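Local coordinates for GDP-mannose-dependent alpha-(1-6)-phosphatidylinositol monomannoside mannosyltransferase (Corynebacterium glutamicum, PDB 3OKP), which belongs to the GT-B glycosyltransferases of the mannosyltransferase kind and holds guanosine-5'-diphosphate-alpha-D-mannose in this model, at residues A[198-203]-A[231-236]; A[202-207]-A[274-279]. All coordinates share one frame; numbering follows the deposited sequence.

Interaction 1. Residues A[198-203]-A[231-236]; sequences TPVIAC and QLLIVG. With GDD (guanosine-5'-diphosphate-alpha-D-mannose), chain B.
The carbonyl oxygen of I201 is held by two groups of the neighbouring strand. L233 N donates a nearly straight hydrogen bond to I201 O at 2.8 Å, and the CA of L232 adds a CA-H...O contact to the same I201 O at 3.4 Å. Q231 O is treated alike from the other strand: I201 N bonds to Q231 O at 2.8 Å, while V200 CA leans on it at 3.6 Å. Three more backbone bonds, Q231 N to P199 O, C203 N to L233 O and V235 N to C203 O, complete a continuous parallel pairing in which V200, I201, A202 and C203 stand beside Q231, L232, L233 and I234. The axes of the two short segments make an angle of 19°.

On the face bearing V200 and L233, the CG1 methyl of V200 lies anti to its own backbone N (chi1 176°) and meets L233 CD1 at 3.6 Å. Before the strand proper, T198 CG2 rests on Q231 CG at 3.9 Å. The Q231 chain then bends at chi2 (-69°), and its amide bonds elsewhere, OE1 to K256 NZ and NE2 to Q253 O. Across the sheet, I201 CG2 touches L232 CD1 at 3.9 Å, and L232, C203 and I234 press against helix 213-226. L233 and V235 meet helix 263-272 on the opposite face.

At the C-terminal end of strand 231-235, V235 CG1 comes within 3.4 Å of O6 of guanosine-5'-diphosphate-alpha-D-mannose, with G236 CA close beside it. Strand 200-204, helix 213-226 and strand 231-235 form a beta-alpha-beta crossover, the opening unit of a Rossmann-like GT-B domain, with V235 and G236, at the end of its second strand, in the ligand pocket.

Interaction 2. Residues A[202-207]-A[274-279]; sequences ACNSRL and DIFAMP. With GDD (guanosine-5'-diphosphate-alpha-D-mannose), chain B.
The ring of F276 lies obliquely against the end of strand 200-204, its CE2 at 3.4 Å from N204 N and its CD2 at 3.4 Å from A202 O. CG stands anti to the backbone N (chi1 177°) and lies near A202 O; the ring continues from there to N204. The N204 amide comes beside CE2 with its plane 65° from that of the ring. Its ND2 is buried and has no polar partner in the model.

One residue back along the strand, C203 turns its CB to A277 O at a snug 3.2 Å, with SG nearly as near the same oxygen. M278 reaches C203 SG with its CG, and that same CG lies 3.5 Å from S205 OG. The serine hydroxyl is not left to the methionine: S205 OG donates to N204 O at 2.6 Å, a short bond to the preceding carbonyl that fixes the direction of the hydroxyl.

Behind these side chains stands a short parallel pairing. A202 N bonds to I275 O at 2.8 Å and A277 N to A202 O at 3.0 Å, with A202 and F276 side by side. The strands then splay, their axes 47° apart, and side chains carry the contact. Helix 294-301 packs on F276 and M278 through V295, and helix 331-342 packs on I275.

Beyond the splay, R206 presents the edge of its guanidinium to the diphosphate: NE bonds to O1B of guanosine-5'-diphosphate-alpha-D-mannose at 3.3 Å, and NH2 reaches O3B in a weak bond. Strands 200-204 and 275-278 are the central pair of the six-stranded parallel sheet, where the chain, having built outward to one edge, crosses back and builds toward the other; the loop after the first meets the ligand, as in Rossmann-like nucleotide-binding domains.

Strand 200-204 is common to both contacts: interaction 1 pairs it with 231-235 along one edge, interaction 2 with 275-278 along the other, and A202 and C203 serve in both. Their centres lie 7 Å apart. A probable hydrogen bond from D274 N to V200 O (2.9 Å) carries the pairing of interaction 2 back into the strand of interaction 1, and another from S205 N to V235 O (3.1 Å) joins them at the pocket end. There V235 CB also packs against N204 OD1. Both touch the ligand: V235 and G236 lie by O6, S205 N is 3.9 Å from N7, and R206 bonds the diphosphate, with K211, L261 and E298 adding hydrogen bonds.

Interaction 1. Residues A[198-203]-A[231-236]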
loop_
_atom_site.group_PDB
_atom_site.type_symbol
_atom_site.label_atom_id
_atom_site.label_comp_id
_atom_site.label_asym_id
_atom_site.label_seq_id
_atom_site.Cartn_x
_atom_site.Cartn_y
_atom_site.Cartn_z
ATOM N N THR A 198 5.530 -14.592 26.212
ATOM C CA THR A 198 4.189 -14.096 25.877
ATOM C C THR A 198 3.829 -14.360 24.409
ATOM O O THR A 198 4.572 -13.956 23.512
ATOM C CB THR A 198 4.052 -12.579 26.164
ATOM O OG1 THR A 198 4.577 -12.280 27.463
ATOM C CG2 THR A 198 2.590 -12.132 26.095
ATOM N N PRO A 199 2.692 -15.048 24.163
ATOM C CA PRO A 199 2.191 -15.197 22.799
ATOM C C PRO A 199 1.614 -13.864 22.328
ATOM O O PRO A 199 0.714 -13.316 22.968
ATOM C CB PRO A 199 1.077 -16.256 22.933
ATOM C CG PRO A 199 1.216 -16.824 24.320
ATOM C CD PRO A 199 1.818 -15.726 25.134
ATOM N N VAL A 200 2.151 -13.340 21.231
ATOM C CA VAL A 200 1.787 -12.006 20.764
ATOM C C VAL A 200 1.281 -12.037 19.322
ATOM O O VAL A 200 2.003 -12.454 18.404
ATOM C CB VAL A 200 2.973 -11.007 20.892
ATOM C CG1 VAL A 200 2.600 -9.647 20.308
ATOM C CG2 VAL A 200 3.406 -10.856 22.351
ATOM N N ILE A 201 0.037 -11.598 19.146
ATOM C CA ILE A 201 -0.573 -11.433 17.832
ATOM C C ILE A 201 -0.726 -9.939 17.571
ATOM O O ILE A 201 -1.356 -9.224 18.356
ATOM C CB ILE A 201 -1.968 -12.107 17.746
ATOM C CG1 ILE A 201 -1.901 -13.571 18.201
ATOM C CG2 ILE A 201 -2.539 -11.985 16.326
ATOM C CD1 ILE A 201 -3.240 -14.140 18.691
ATOM N N ALA A 202 -0.137 -9.470 16.476
ATOM C CA ALA A 202 -0.191 -8.051 16.132
ATOM C C ALA A 202 -1.112 -7.789 14.947
ATOM O O ALA A 202 -1.080 -8.512 13.947
ATOM C CB ALA A 202 1.207 -7.516 15.849
ATOM N N CYS A 203 -1.941 -6.755 15.079
ATOM C CA CYS A 203 -2.748 -6.262 13.970
ATOM C C CYS A 203 -2.555 -4.762 13.815
ATOM O O CYS A 203 -3.105 -3.974 14.590
ATOM C CB CYS A 203 -4.234 -6.597 14.158
ATOM S SG CYS A 203 -5.288 -6.033 12.777
ATOM N N GLN A 231 -1.769 -12.387 23.814
ATOM C CA GLN A 231 -2.120 -10.977 23.694
ATOM C C GLN A 231 -2.370 -10.593 22.246
ATOM O O GLN A 231 -1.525 -10.830 21.369
ATOM C CB GLN A 231 -1.024 -10.083 24.286
ATOM C CG GLN A 231 -0.790 -10.271 25.782
ATOM C CD GLN A 231 -1.951 -9.782 26.635
ATOM O OE1 GLN A 231 -2.623 -8.805 26.295
ATOM N NE2 GLN A 231 -2.187 -10.459 27.752
ATOM N N LEU A 232 -3.539 -10.009 22.007
ATOM C CA LEU A 232 -3.857 -9.400 20.724
ATOM C C LEU A 232 -3.604 -7.902 20.814
ATOM O O LEU A 232 -4.254 -7.193 21.592
ATOM C CB LEU A 232 -5.311 -9.678 20.325
ATOM C CG LEU A 232 -5.861 -9.004 19.057
ATOM C CD1 LEU A 232 -5.069 -9.391 17.808
ATOM C CD2 LEU A 232 -7.334 -9.335 18.878
ATOM N N LEU A 233 -2.647 -7.430 20.024
ATOM C CA LEU A 233 -2.313 -6.014 19.996
ATOM C C LEU A 233 -2.979 -5.348 18.807
ATOM O O LEU A 233 -2.673 -5.654 17.653
ATOM C CB LEU A 233 -0.796 -5.806 19.949
ATOM C CG LEU A 233 0.065 -6.486 21.021
ATOM C CD1 LEU A 233 1.529 -6.205 20.755
ATOM C CD2 LEU A 233 -0.321 -6.035 22.431
ATOM N N ILE A 234 -3.902 -4.442 19.104
ATOM C CA ILE A 234 -4.586 -3.683 18.074
ATOM C C ILE A 234 -3.913 -2.318 17.942
ATOM O O ILE A 234 -4.052 -1.446 18.809
ATOM C CB ILE A 234 -6.111 -3.601 18.345
ATOM C CG1 ILE A 234 -6.727 -5.005 18.244
ATOM C CG2 ILE A 234 -6.783 -2.650 17.364
ATOM C CD1 ILE A 234 -8.098 -5.140 18.866
ATOM N N VAL A 235 -3.149 -2.168 16.863
ATOM C CA VAL A 235 -2.372 -0.955 16.610
ATOM C C VAL A 235 -3.034 -0.143 15.504
ATOM O O VAL A 235 -3.241 -0.641 14.393
ATOM C CB VAL A 235 -0.899 -1.282 16.234
ATOM C CG1 VAL A 235 -0.109 -0.009 15.934
ATOM C CG2 VAL A 235 -0.221 -2.073 17.347
ATOM N N GLY A 236 -3.376 1.102 15.823
ATOM C CA GLY A 236 -3.996 2.007 14.860
ATOM C C GLY A 236 -5.158 2.790 15.438
ATOM O O GLY A 236 -5.514 2.624 16.609
HETATM N N2 GDD B . 2.835 5.003 12.050
HETATM C C2 GDD B . 1.763 4.174 12.020
HETATM N N1 GDD B . 1.072 3.924 13.158
HETATM N N3 GDD B . 1.392 3.601 10.851
HETATM C C4 GDD B . 0.320 2.767 10.804
HETATM C C5 GDD B . -0.400 2.502 11.959
HETATM C C6 GDD B . -0.003 3.099 13.150
HETATM O O6 GDD B . -0.631 2.881 14.207
HETATM N N7 GDD B . -1.398 1.658 11.627
HETATM C C8 GDD B . -1.300 1.408 10.301
HETATM N N9 GDD B . -0.254 2.087 9.805
HETATM C "C1'" GDD B . 0.225 2.100 8.399
HETATM C "C2'" GDD B . 0.850 0.763 8.033
HETATM O "O2'" GDD B . 2.222 0.691 8.430
HETATM C "C3'" GDD B . 0.674 0.710 6.528
HETATM O "O3'" GDD B . 1.821 1.265 5.874
HETATM C "C4'" GDD B . -0.551 1.574 6.246
HETATM O "O4'" GDD B . -0.825 2.305 7.449
HETATM C "C5'" GDD B . -1.766 0.730 5.866
HETATM O "O5'" GDD B . -1.877 0.603 4.446
HETATM P PA GDD B . -2.579 -0.502 3.820
HETATM O O1A GDD B . -2.337 -0.496 2.592
HETATM O O2A GDD B . -2.185 -1.595 4.297
HETATM O O3A GDD B . -4.012 -0.401 4.030
HETATM P PB GDD B . -4.814 0.773 3.729
HETATM O O2B GDD B . -4.409 1.347 2.695
HETATM O O3B GDD B . -6.001 0.421 3.562
HETATM O O1B GDD B . -4.773 1.692 4.840
#

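Interaction 2. Residues A[202-207]-A[274-279]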
loop_
_atom_site.group_PDB
_atom_site.type_symbol
_atom_site.label_atom_id
_atom_site.label_comp_id
_atom_site.label_asym_id
_atom_site.label_seq_id
_atom_site.Cartn_x
_atom_site.Cartn_y
_atom_site.Cartn_z
ATOM N N ALA A 202 -0.137 -9.470 16.476
ATOM C CA ALA A 202 -0.191 -8.051 16.132
ATOM C C ALA A 202 -1.112 -7.789 14.947
ATOM O O ALA A 202 -1.080 -8.512 13.947
ATOM C CB ALA A 202 1.207 -7.516 15.849
ATOM N N CYS A 203 -1.941 -6.755 15.079
ATOM C CA CYS A 203 -2.748 -6.262 13.970
ATOM C C CYS A 203 -2.555 -4.762 13.815
ATOM O O CYS A 203 -3.105 -3.974 14.590
ATOM C CB CYS A 203 -4.234 -6.597 14.158
ATOM S SG CYS A 203 -5.288 -6.033 12.777
ATOM N N ASN A 204 -1.745 -4.379 12.829
ATOM C CA ASN A 204 -1.571 -2.978 12.457
ATOM C C ASN A 204 -2.479 -2.672 11.284
ATOM O O ASN A 204 -2.396 -3.336 10.246
ATOM C CB ASN A 204 -0.115 -2.672 12.073
ATOM C CG ASN A 204 0.887 -3.205 13.078
ATOM O OD1 ASN A 204 0.603 -3.303 14.274
ATOM N ND2 ASN A 204 2.077 -3.554 12.595
ATOM N N SER A 205 -3.353 -1.684 11.465
ATOM C CA SER A 205 -4.321 -1.256 10.450
ATOM C C SER A 205 -5.246 -0.188 11.016
ATOM O O SER A 205 -5.470 -0.130 12.228
ATOM C CB SER A 205 -5.177 -2.432 9.954
ATOM O OG SER A 205 -4.551 -3.113 8.880
ATOM N N ARG A 206 -5.789 0.645 10.131
ATOM C CA ARG A 206 -6.833 1.594 10.506
ATOM C C ARG A 206 -8.006 0.829 11.104
ATOM O O ARG A 206 -8.320 -0.283 10.668
ATOM C CB ARG A 206 -7.303 2.395 9.288
ATOM C CG ARG A 206 -6.247 3.323 8.688
ATOM C CD ARG A 206 -6.793 4.141 7.507
ATOM N NE ARG A 206 -7.151 3.301 6.363
ATOM C CZ ARG A 206 -8.394 2.947 6.043
ATOM N NH1 ARG A 206 -9.423 3.364 6.774
ATOM N NH2 ARG A 206 -8.610 2.178 4.985
ATOM N N LEU A 207 -8.644 1.417 12.111
ATOM C CA LEU A 207 -9.741 0.748 12.799
ATOM C C LEU A 207 -11.048 0.983 12.047
ATOM O O LEU A 207 -11.794 1.916 12.347
ATOM C CB LEU A 207 -9.839 1.196 14.266
ATOM C CG LEU A 207 -8.570 1.097 15.126
ATOM C CD1 LEU A 207 -8.858 1.510 16.564
ATOM C CD2 LEU A 207 -7.950 -0.299 15.078
ATOM N N ASP A 274 4.708 -12.687 17.499
ATOM C CA ASP A 274 4.795 -14.065 17.027
ATOM C C ASP A 274 4.034 -14.249 15.712
ATOM O O ASP A 274 4.472 -14.988 14.829
ATOM C CB ASP A 274 4.267 -15.025 18.097
ATOM C CG ASP A 274 5.121 -15.022 19.357
ATOM O OD1 ASP A 274 6.299 -15.435 19.280
ATOM O OD2 ASP A 274 4.616 -14.608 20.425
ATOM N N ILE A 275 2.893 -13.574 15.593
ATOM C CA ILE A 275 2.048 -13.650 14.400
ATOM C C ILE A 275 1.521 -12.257 14.060
ATOM O O ILE A 275 1.159 -11.494 14.957
ATOM C CB ILE A 275 0.827 -14.603 14.611
ATOM C CG1 ILE A 275 1.276 -16.003 15.052
ATOM C CG2 ILE A 275 -0.038 -14.691 13.344
ATOM C CD1 ILE A 275 0.141 -16.879 15.577
ATOM N N PHE A 276 1.498 -11.929 12.768
ATOM C CA PHE A 276 0.736 -10.784 12.278
ATOM C C PHE A 276 -0.554 -11.297 11.651
ATOM O O PHE A 276 -0.528 -12.178 10.789
ATOM C CB PHE A 276 1.523 -9.949 11.257
ATOM C CG PHE A 276 0.728 -8.797 10.678
ATOM C CD1 PHE A 276 -0.053 -8.972 9.532
ATOM C CD2 PHE A 276 0.744 -7.547 11.291
ATOM C CE1 PHE A 276 -0.804 -7.916 9.008
ATOM C CE2 PHE A 276 0.006 -6.485 10.772
ATOM C CZ PHE A 276 -0.773 -6.671 9.630
ATOM N N ALA A 277 -1.680 -10.741 12.086
ATOM C CA ALA A 277 -2.982 -11.149 11.573
ATOM C C ALA A 277 -3.838 -9.939 11.222
ATOM O O ALA A 277 -3.951 -8.992 12.007
ATOM C CB ALA A 277 -3.697 -12.043 12.583
ATOM N N MET A 278 -4.420 -9.974 10.027
ATOM C CA MET A 278 -5.388 -8.971 9.595
ATOM C C MET A 278 -6.307 -9.648 8.580
ATOM O O MET A 278 -6.013 -9.653 7.384
ATOM C CB MET A 278 -4.691 -7.736 9.001
ATOM C CG MET A 278 -5.578 -6.493 8.912
ATOM S SD MET A 278 -6.514 -6.357 7.371
ATOM C CE MET A 278 -5.290 -5.620 6.290
ATOM N N PRO A 279 -7.411 -10.248 9.067
ATOM C CA PRO A 279 -8.306 -11.024 8.212
ATOM C C PRO A 279 -9.296 -10.133 7.458
ATOM O O PRO A 279 -10.500 -10.157 7.733
ATOM C CB PRO A 279 -9.015 -11.954 9.202
ATOM C CG PRO A 279 -9.029 -11.196 10.493
ATOM C CD PRO A 279 -7.871 -10.221 10.470
HETATM N N2 GDD B . 2.835 5.003 12.050
HETATM C C2 GDD B . 1.763 4.174 12.020
HETATM N N1 GDD B . 1.072 3.924 13.158
HETATM N N3 GDD B . 1.392 3.601 10.851
HETATM C C4 GDD B . 0.320 2.767 10.804
HETATM C C5 GDD B . -0.400 2.502 11.959
HETATM C C6 GDD B . -0.003 3.099 13.150
HETATM O O6 GDD B . -0.631 2.881 14.207
HETATM N N7 GDD B . -1.398 1.658 11.627
HETATM C C8 GDD B . -1.300 1.408 10.301
HETATM N N9 GDD B . -0.254 2.087 9.805
HETATM C "C1'" GDD B . 0.225 2.100 8.399
HETATM C "C2'" GDD B . 0.850 0.763 8.033
HETATM O "O2'" GDD B . 2.222 0.691 8.430
HETATM C "C3'" GDD B . 0.674 0.710 6.528
HETATM O "O3'" GDD B . 1.821 1.265 5.874
HETATM C "C4'" GDD B . -0.551 1.574 6.246
HETATM O "O4'" GDD B . -0.825 2.305 7.449
HETATM C "C5'" GDD B . -1.766 0.730 5.866
HETATM O "O5'" GDD B . -1.877 0.603 4.446
HETATM P PA GDD B . -2.579 -0.502 3.820
HETATM O O1A GDD B . -2.337 -0.496 2.592
HETATM O O2A GDD B . -2.185 -1.595 4.297
HETATM O O3A GDD B . -4.012 -0.401 4.030
HETATM P PB GDD B . -4.814 0.773 3.729
HETATM O O2B GDD B . -4.409 1.347 2.695
HETATM O O3B GDD B . -6.001 0.421 3.562
HETATM O O1B GDD B . -4.773 1.692 4.840
#